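PDB 3EWM: putative sugar kinase PH1459 from Pyrococcus horikoshii, which probably phosphorylates a sugar, perhaps fructose, at the expense of ATP, as a carbohydrate kinase of the PfkB family. Local coordinates for the interface of chains A and B. Sequence-based numbering; all coordinates share one arbitrary frame. Chains: chain A/B, Uncharacterized sugar kinase PH1459.

The interface of chains A and B. Residues chain A 14, 17, 26-30; chain B 17, 26-29.
At its edge the ring of B:Phe28 meets A:Lys30, whose CB lies in the ring plane, 4.0 Å from CE2, and whose bent chain passes that edge obliquely. From one side of the plane, the methyl CD2 of A:Leu14 comes obliquely to 3.8 Å from ring atom CD2 of B:Phe28. The ring stands there because CG is anti to the carbonyl carbon (chi1 -64°), a torsion that A:Phe28 shares. An alanine in place of B:Phe28 removes the ring that touches A:Leu14 and the aliphatic part of A:Lys30, and would probably loosen this side of the contact.

The pairing itself is a small worked case of two strands meeting antiparallel about a two-fold axis. The amide N of A:Phe28 donates to O of B:Phe28 at 2.9 Å, and the reciprocal bond from B:Phe28 N to A:Phe28 O is equally short; both run nearly straight in the carbonyl planes. Farther along, A:Lys30 N reaches O of B:Arg26 at 2.8 Å, this time from above the carbonyl plane.

On the opposite side from the phenylalanines, the two Leu27 side chains cross obliquely. The methyl CD1 of A:Leu27 packs 3.7 Å from CB of B:Glu29, the two side chains running alongside and pointing the same way, and also reaches CG2 of B:Val17. B:Leu27 takes another rotamer, CG anti to its backbone N (chi1 -173°), which lays its CD1 4.1 Å from CB of A:Leu27.

Strand 27-33 of each subunit thus joins its twin edge to edge, continuing the beta structure across the deposited dimer, though the structure alone does not show that this dimer forms in solution; within chain A, A:Leu14 comes from strand 11-16.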
loop_
_atom_site.group_PDB
_atom_site.type_symbol
_atom_site.label_atom_id
_atom_site.label_comp_id
_atom_site.label_asym_id
_atom_site.label_seq_id
_atom_site.Cartn_x
_atom_site.Cartn_y
_atom_site.Cartn_z
ATOM N N LEU A 14 5.737 4.542 4.133
ATOM C CA LEU A 14 4.754 5.516 4.581
ATOM C C LEU A 14 4.910 5.592 6.080
ATOM O O LEU A 14 4.543 4.684 6.810
ATOM C CB LEU A 14 3.362 5.114 4.142
ATOM C CG LEU A 14 3.324 5.356 2.628
ATOM C CD1 LEU A 14 2.647 4.196 1.895
ATOM C CD2 LEU A 14 2.705 6.696 2.320
ATOM N N VAL A 17 3.546 9.857 11.214
ATOM C CA VAL A 17 4.044 11.145 11.636
ATOM C C VAL A 17 3.770 11.355 13.132
ATOM O O VAL A 17 4.373 12.223 13.774
ATOM C CB VAL A 17 3.435 12.248 10.732
ATOM C CG1 VAL A 17 3.321 13.533 11.450
ATOM C CG2 VAL A 17 4.311 12.416 9.494
ATOM N N ARG A 26 -2.922 8.720 11.783
ATOM C CA ARG A 26 -3.727 9.494 10.848
ATOM C C ARG A 26 -2.911 9.924 9.657
ATOM O O ARG A 26 -3.454 10.101 8.578
ATOM C CB ARG A 26 -4.253 10.777 11.518
ATOM C CG ARG A 26 -5.262 10.577 12.630
ATOM C CD ARG A 26 -5.402 11.873 13.464
ATOM N NE ARG A 26 -4.360 11.985 14.484
ATOM C CZ ARG A 26 -4.456 12.724 15.585
ATOM N NH1 ARG A 26 -5.548 13.445 15.822
ATOM N NH2 ARG A 26 -3.458 12.735 16.455
ATOM N N LEU A 27 -1.622 10.149 9.873
ATOM C CA LEU A 27 -0.788 10.818 8.883
ATOM C C LEU A 27 0.474 10.032 8.596
ATOM O O LEU A 27 1.167 9.605 9.506
ATOM C CB LEU A 27 -0.357 12.208 9.371
ATOM C CG LEU A 27 -1.107 13.540 9.199
ATOM C CD1 LEU A 27 -1.963 13.678 7.950
ATOM C CD2 LEU A 27 -1.859 13.945 10.462
ATOM N N PHE A 28 0.784 9.900 7.318
ATOM C CA PHE A 28 1.965 9.193 6.870
ATOM C C PHE A 28 2.753 10.042 5.903
ATOM O O PHE A 28 2.214 10.506 4.889
ATOM C CB PHE A 28 1.580 7.903 6.167
ATOM C CG PHE A 28 0.855 6.949 7.036
ATOM C CD1 PHE A 28 1.556 6.078 7.859
ATOM C CD2 PHE A 28 -0.539 6.933 7.061
ATOM C CE1 PHE A 28 0.879 5.174 8.669
ATOM C CE2 PHE A 28 -1.221 6.037 7.878
ATOM C CZ PHE A 28 -0.517 5.160 8.680
ATOM N N GLU A 29 4.028 10.239 6.241
ATOM C CA GLU A 29 5.006 10.814 5.345
ATOM C C GLU A 29 5.565 9.772 4.372
ATOM O O GLU A 29 5.976 8.678 4.782
ATOM C CB GLU A 29 6.156 11.379 6.161
ATOM C CG GLU A 29 6.293 12.862 6.083
ATOM C CD GLU A 29 7.671 13.315 6.488
ATOM O OE1 GLU A 29 8.130 12.884 7.552
ATOM O OE2 GLU A 29 8.307 14.074 5.719
ATOM N N LYS A 30 5.614 10.139 3.096
ATOM C CA LYS A 30 6.100 9.257 2.045
ATOM C C LYS A 30 7.604 9.458 1.877
ATOM O O LYS A 30 8.084 10.580 1.694
ATOM C CB LYS A 30 5.351 9.524 0.730
ATOM C CG LYS A 30 6.055 9.069 -0.556
ATOM C CD LYS A 30 5.070 9.086 -1.750
ATOM C CE LYS A 30 5.722 9.654 -3.017
ATOM N NZ LYS A 30 6.119 11.111 -2.864
ATOM N N VAL B 17 -2.371 15.273 1.334
ATOM C CA VAL B 17 -2.603 16.511 2.079
ATOM C C VAL B 17 -2.287 17.692 1.196
ATOM O O VAL B 17 -3.032 18.673 1.158
ATOM C CB VAL B 17 -1.784 16.556 3.402
ATOM C CG1 VAL B 17 -1.745 17.988 3.978
ATOM C CG2 VAL B 17 -2.369 15.597 4.398
ATOM N N ARG B 26 4.037 14.254 -0.435
ATOM C CA ARG B 26 4.903 13.850 0.663
ATOM C C ARG B 26 4.124 13.398 1.893
ATOM O O ARG B 26 4.674 12.719 2.777
ATOM C CB ARG B 26 5.793 15.039 1.042
ATOM C CG ARG B 26 6.789 15.421 -0.031
ATOM C CD ARG B 26 7.444 16.791 0.227
ATOM N NE ARG B 26 6.569 17.899 -0.172
ATOM C CZ ARG B 26 6.971 19.153 -0.368
ATOM N NH1 ARG B 26 8.247 19.479 -0.220
ATOM N NH2 ARG B 26 6.089 20.079 -0.728
ATOM N N LEU B 27 2.861 13.810 1.971
ATOM C CA LEU B 27 2.036 13.568 3.144
ATOM C C LEU B 27 0.637 13.093 2.777
ATOM O O LEU B 27 -0.081 13.760 2.017
ATOM C CB LEU B 27 1.944 14.830 4.003
ATOM C CG LEU B 27 1.257 14.719 5.375
ATOM C CD1 LEU B 27 1.922 13.694 6.315
ATOM C CD2 LEU B 27 1.177 16.083 6.057
ATOM N N PHE B 28 0.248 11.966 3.373
ATOM C CA PHE B 28 -1.069 11.379 3.189
ATOM C C PHE B 28 -1.837 11.270 4.502
ATOM O O PHE B 28 -1.271 10.912 5.546
ATOM C CB PHE B 28 -0.951 9.987 2.585
ATOM C CG PHE B 28 -0.370 9.979 1.201
ATOM C CD1 PHE B 28 -1.186 10.133 0.092
ATOM C CD2 PHE B 28 0.998 9.867 1.017
ATOM C CE1 PHE B 28 -0.664 10.130 -1.180
ATOM C CE2 PHE B 28 1.539 9.869 -0.266
ATOM C CZ PHE B 28 0.697 10.006 -1.368
ATOM N N GLU B 29 -3.129 11.573 4.443
ATOM C CA GLU B 29 -3.993 11.367 5.588
ATOM C C GLU B 29 -4.865 10.156 5.350
ATOM O O GLU B 29 -5.492 10.028 4.306
ATOM C CB GLU B 29 -4.852 12.599 5.839
ATOM C CG GLU B 29 -5.563 12.592 7.153
ATOM C CD GLU B 29 -6.221 13.936 7.406
ATOM O OE1 GLU B 29 -7.153 14.287 6.663
ATOM O OE2 GLU B 29 -5.765 14.655 8.308
#